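Local structure of putative tetR-family transcriptional regulator (Streptomyces coelicolor, 3FIW) at residues L55-Q59 with P60-W64; P126-L130 with D131-R135. The protein probably binds regulatory DNA as a TetR-family repressor of transcription. One frame throughout, in Å; residues are numbered along the deposited sequence.

Contact 1 (55-59 with 60-64) and contact 2 (126-130 with 131-135) are both local, each a bend where a loop runs into the first turn of a helix. They belong to different parts of the TetR architecture: contact 1 falls within the predicted helix-turn-helix, contact 2 within the C-terminal domain, which in TetR relatives usually binds the effector. Their centres lie 33 Å apart and their nearest atoms about 19 Å, so they do not touch. Helix 69-79, which follows the DNA-binding motif in the chain, comes close to contact 2, where P126 packs on A77 and Q78. Contact 1 is peripheral, 28 Å from the centre of the chain, against 12 Å for contact 2.

Contact 1: L55-Q59 with P60-W64; sequences LGVEQ and PSLYW
L62 lays its CD2 methyl against CD1 of L55, 3.7 Å away, across the turn of a helix-turn-helix predicted to bind DNA. In L62, CG stands anti to the carbonyl carbon (chi1 -66°), turning the branch back toward the preceding helix; there L62 also meets L51 and A52, while both leucines touch V30 of helix 27-41. Branched apolar chains suit this inward side, and V57 adds CG2, crossing L62 at about a right angle and reaching S61 OG at 3.5 Å. G56, just after helix 48-55, closes it in a Schellman motif, with a positive phi of 71° that glycine adopts easily.

P60 suits the first turn of the short helix 60-63, where its nitrogen, having no hydrogen, needs no acceptor. The side chain of Q59 leads away, extended, onto T48 and R49. Its carbonyl oxygen, Q59 O, takes the N-H of L62 at 3.0 Å, with the donor well above the carbonyl plane. S61 is small enough to fold back: E58 O receives a weak bond from S61 N and a second from S61 OG, which lies in the carbonyl plane at 2.7 Å.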
loop_
_atom_site.group_PDB
_atom_site.type_symbol
_atom_site.label_atom_id
_atom_site.label_comp_id
_atom_site.label_asym_id
_atom_site.label_seq_id
_atom_site.Cartn_x
_atom_site.Cartn_y
_atom_site.Cartn_z
ATOM N N LEU A 55 -0.947 -13.577 -28.047
ATOM C CA LEU A 55 -1.389 -14.969 -28.203
ATOM C C LEU A 55 -1.503 -15.345 -29.676
ATOM O O LEU A 55 -1.555 -16.517 -29.996
ATOM C CB LEU A 55 -2.733 -15.201 -27.481
ATOM C CG LEU A 55 -2.805 -15.225 -25.934
ATOM C CD1 LEU A 55 -4.225 -15.167 -25.480
ATOM C CD2 LEU A 55 -2.177 -16.475 -25.375
ATOM N N GLY A 56 -1.537 -14.337 -30.552
ATOM C CA GLY A 56 -1.773 -14.502 -31.979
ATOM C C GLY A 56 -3.205 -14.893 -32.315
ATOM O O GLY A 56 -3.447 -15.669 -33.253
ATOM N N VAL A 57 -4.174 -14.389 -31.555
ATOM C CA VAL A 57 -5.574 -14.741 -31.809
ATOM C C VAL A 57 -6.415 -13.496 -32.069
ATOM O O VAL A 57 -5.971 -12.358 -31.810
ATOM C CB VAL A 57 -6.209 -15.598 -30.661
ATOM C CG1 VAL A 57 -5.436 -16.896 -30.452
ATOM C CG2 VAL A 57 -6.320 -14.825 -29.355
ATOM N N GLU A 58 -7.616 -13.723 -32.599
ATOM C CA GLU A 58 -8.652 -12.686 -32.715
ATOM C C GLU A 58 -9.085 -12.219 -31.335
ATOM O O GLU A 58 -9.387 -13.046 -30.450
ATOM C CB GLU A 58 -9.877 -13.228 -33.455
ATOM C CG GLU A 58 -9.618 -13.590 -34.925
ATOM C CD GLU A 58 -9.033 -12.418 -35.687
ATOM O OE1 GLU A 58 -7.812 -12.448 -35.978
ATOM O OE2 GLU A 58 -9.792 -11.459 -35.960
ATOM N N GLN A 59 -9.126 -10.901 -31.152
ATOM C CA GLN A 59 -9.502 -10.334 -29.839
ATOM C C GLN A 59 -10.859 -10.815 -29.262
ATOM O O GLN A 59 -10.937 -11.108 -28.053
ATOM C CB GLN A 59 -9.423 -8.807 -29.835
ATOM C CG GLN A 59 -9.654 -8.218 -28.451
ATOM C CD GLN A 59 -9.883 -6.727 -28.470
ATOM O OE1 GLN A 59 -10.357 -6.149 -27.487
ATOM N NE2 GLN A 59 -9.538 -6.089 -29.580
ATOM N N PRO A 60 -11.936 -10.867 -30.098
ATOM C CA PRO A 60 -13.215 -11.415 -29.596
ATOM C C PRO A 60 -13.159 -12.854 -29.069
ATOM O O PRO A 60 -13.955 -13.222 -28.219
ATOM C CB PRO A 60 -14.132 -11.327 -30.814
ATOM C CG PRO A 60 -13.549 -10.174 -31.604
ATOM C CD PRO A 60 -12.082 -10.362 -31.481
ATOM N N SER A 61 -12.229 -13.665 -29.553
ATOM C CA SER A 61 -12.047 -14.997 -29.000
ATOM C C SER A 61 -11.677 -15.018 -27.497
ATOM O O SER A 61 -11.886 -16.029 -26.841
ATOM C CB SER A 61 -11.038 -15.800 -29.818
ATOM O OG SER A 61 -9.734 -15.500 -29.381
ATOM N N LEU A 62 -11.146 -13.910 -26.974
ATOM C CA LEU A 62 -10.819 -13.787 -25.560
ATOM C C LEU A 62 -11.999 -13.395 -24.687
ATOM O O LEU A 62 -11.987 -13.713 -23.505
ATOM C CB LEU A 62 -9.676 -12.795 -25.326
ATOM C CG LEU A 62 -8.296 -13.181 -25.872
ATOM C CD1 LEU A 62 -7.271 -12.147 -25.400
ATOM C CD2 LEU A 62 -7.894 -14.622 -25.493
ATOM N N TYR A 63 -12.972 -12.680 -25.254
ATOM C CA TYR A 63 -14.274 -12.447 -24.611
ATOM C C TYR A 63 -14.855 -13.694 -23.890
ATOM O O TYR A 63 -15.468 -13.585 -22.840
ATOM C CB TYR A 63 -15.303 -11.937 -25.671
ATOM C CG TYR A 63 -16.695 -11.609 -25.141
ATOM C CD1 TYR A 63 -16.907 -10.541 -24.256
ATOM C CD2 TYR A 63 -17.805 -12.358 -25.537
ATOM C CE1 TYR A 63 -18.195 -10.253 -23.746
ATOM C CE2 TYR A 63 -19.095 -12.059 -25.053
ATOM C CZ TYR A 63 -19.278 -11.027 -24.165
ATOM O OH TYR A 63 -20.571 -10.774 -23.692
ATOM N N TRP A 64 -14.647 -14.871 -24.471
ATOM C CA TRP A 64 -15.183 -16.122 -23.962
ATOM C C TRP A 64 -14.513 -16.593 -22.683
ATOM O O TRP A 64 -15.098 -17.397 -21.914
ATOM C CB TRP A 64 -15.093 -17.179 -25.078
ATOM C CG TRP A 64 -15.861 -16.669 -26.298
ATOM C CD1 TRP A 64 -15.343 -16.288 -27.515
ATOM C CD2 TRP A 64 -17.265 -16.409 -26.361
ATOM N NE1 TRP A 64 -16.368 -15.834 -28.339
ATOM C CE2 TRP A 64 -17.552 -15.915 -27.649
ATOM C CE3 TRP A 64 -18.314 -16.549 -25.447
ATOM C CZ2 TRP A 64 -18.839 -15.547 -28.029
ATOM C CZ3 TRP A 64 -19.588 -16.220 -25.846
ATOM C CH2 TRP A 64 -19.841 -15.717 -27.109
#

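Contact 2: P126-L130 with D131-R135; sequences PTADL and DRVRR
D129 O takes the N-H of V133 at 2.9 Å, with an N-H...O angle of 164°, and L130 O takes that of R134 at 3.1 Å, so the extended loop 126-129 passes directly into the first turn of helix 130-142. D129 sits at the N-cap. Its CG is anti to the backbone N (chi1 -169°), which brings OD1 round to D131 N at 3.3 Å in a weak capping bond; a short carboxylate suits the place because it can reach a first-turn N-H and its negative charge probably interacts favourably with the positive end of the helix dipole.

The aliphatic part of R132 runs obliquely past the same carboxylate, R132 CG lying 3.7 Å from D129 OD2. The guanidinium goes elsewhere: R132 NH2 donates to E87 O, so the long chain ties the helix start to a neighbouring loop. A128 and V133 supply the apolar touch, A128 CB meeting V133 CG2 at 3.8 Å, small groups that fit beside the capped turn.

From the first turn, D131 OD2 reaches R135 NE, one turn further along, at 3.2 Å in a salt bridge, met on the syn side of the carboxylate and at the guanidinium edge. R134 instead pairs with E147 of the next helix. Together these features make an aspartate N-cap followed by an i to i+4 salt bridge, at the start of a helix in the TetR C-terminal domain.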
loop_
_atom_site.group_PDB
_atom_site.type_symbol
_atom_site.label_atom_id
_atom_site.label_comp_id
_atom_site.label_asym_id
_atom_site.label_seq_id
_atom_site.Cartn_x
_atom_site.Cartn_y
_atom_site.Cartn_z
ATOM N N PRO A 126 -7.533 -10.541 -4.473
ATOM C CA PRO A 126 -7.714 -12.008 -4.601
ATOM C C PRO A 126 -8.388 -12.566 -3.371
ATOM O O PRO A 126 -8.303 -11.967 -2.296
ATOM C CB PRO A 126 -6.282 -12.548 -4.640
ATOM C CG PRO A 126 -5.448 -11.432 -5.042
ATOM C CD PRO A 126 -6.107 -10.171 -4.522
ATOM N N THR A 127 -9.038 -13.717 -3.500
ATOM C CA THR A 127 -9.693 -14.306 -2.329
ATOM C C THR A 127 -8.734 -15.299 -1.661
ATOM O O THR A 127 -8.266 -16.242 -2.301
ATOM C CB THR A 127 -11.049 -14.938 -2.701
ATOM O OG1 THR A 127 -10.835 -16.184 -3.375
ATOM C CG2 THR A 127 -11.894 -13.961 -3.619
ATOM N N ALA A 128 -8.411 -15.054 -0.394
ATOM C CA ALA A 128 -7.497 -15.916 0.352
ATOM C C ALA A 128 -8.069 -17.320 0.614
ATOM O O ALA A 128 -9.284 -17.500 0.808
ATOM C CB ALA A 128 -7.083 -15.252 1.665
ATOM N N ASP A 129 -7.183 -18.312 0.603
ATOM C CA ASP A 129 -7.544 -19.699 0.908
ATOM C C ASP A 129 -7.901 -19.825 2.412
ATOM O O ASP A 129 -7.021 -19.834 3.262
ATOM C CB ASP A 129 -6.368 -20.598 0.497
ATOM C CG ASP A 129 -6.701 -22.065 0.507
ATOM O OD1 ASP A 129 -7.591 -22.500 1.279
ATOM O OD2 ASP A 129 -6.025 -22.803 -0.244
ATOM N N LEU A 130 -9.191 -19.884 2.728
ATOM C CA LEU A 130 -9.659 -19.889 4.129
ATOM C C LEU A 130 -9.080 -21.057 4.936
ATOM O O LEU A 130 -8.830 -20.940 6.135
ATOM C CB LEU A 130 -11.191 -19.924 4.199
ATOM C CG LEU A 130 -12.007 -19.003 3.272
ATOM C CD1 LEU A 130 -13.303 -19.695 2.800
ATOM C CD2 LEU A 130 -12.296 -17.603 3.866
ATOM N N ASP A 131 -8.880 -22.182 4.259
ATOM C CA ASP A 131 -8.196 -23.307 4.849
ATOM C C ASP A 131 -6.757 -22.953 5.313
ATOM O O ASP A 131 -6.394 -23.243 6.458
ATOM C CB ASP A 131 -8.203 -24.499 3.889
ATOM C CG ASP A 131 -7.523 -25.726 4.485
ATOM O OD1 ASP A 131 -8.185 -26.451 5.259
ATOM O OD2 ASP A 131 -6.321 -25.959 4.194
ATOM N N ARG A 132 -5.968 -22.333 4.421
ATOM C CA ARG A 132 -4.590 -21.912 4.692
ATOM C C ARG A 132 -4.512 -20.822 5.758
ATOM O O ARG A 132 -3.623 -20.848 6.608
ATOM C CB ARG A 132 -3.905 -21.408 3.413
ATOM C CG ARG A 132 -3.545 -22.503 2.426
ATOM C CD ARG A 132 -2.676 -21.962 1.287
ATOM N NE ARG A 132 -1.343 -21.643 1.771
ATOM C CZ ARG A 132 -0.323 -22.487 1.764
ATOM N NH1 ARG A 132 -0.475 -23.715 1.263
ATOM N NH2 ARG A 132 0.855 -22.101 2.256
ATOM N N VAL A 133 -5.418 -19.844 5.695
ATOM C CA VAL A 133 -5.423 -18.744 6.667
ATOM C C VAL A 133 -5.686 -19.310 8.069
ATOM O O VAL A 133 -5.096 -18.858 9.044
ATOM C CB VAL A 133 -6.458 -17.652 6.288
ATOM C CG1 VAL A 133 -6.600 -16.604 7.402
ATOM C CG2 VAL A 133 -6.088 -16.984 4.945
ATOM N N ARG A 134 -6.548 -20.321 8.149
ATOM C CA ARG A 134 -6.943 -20.914 9.424
ATOM C C ARG A 134 -5.840 -21.780 9.996
ATOM O O ARG A 134 -5.676 -21.841 11.209
ATOM C CB ARG A 134 -8.225 -21.745 9.258
ATOM C CG ARG A 134 -8.809 -22.370 10.549
ATOM C CD ARG A 134 -9.511 -21.321 11.425
ATOM N NE ARG A 134 -8.731 -20.857 12.587
ATOM C CZ ARG A 134 -8.377 -19.587 12.832
ATOM N NH1 ARG A 134 -8.711 -18.593 11.995
ATOM N NH2 ARG A 134 -7.688 -19.300 13.940
ATOM N N ARG A 135 -5.096 -22.459 9.126
ATOM C CA ARG A 135 -4.003 -23.342 9.567
ATOM C C ARG A 135 -2.812 -22.518 10.123
ATOM O O ARG A 135 -2.234 -22.856 11.171
ATOM C CB ARG A 135 -3.554 -24.293 8.443
ATOM C CG ARG A 135 -4.622 -25.305 7.991
ATOM C CD ARG A 135 -4.020 -26.617 7.506
ATOM N NE ARG A 135 -5.023 -27.409 6.789
ATOM C CZ ARG A 135 -5.599 -28.532 7.239
ATOM N NH1 ARG A 135 -5.272 -29.067 8.420
ATOM N NH2 ARG A 135 -6.503 -29.143 6.480
#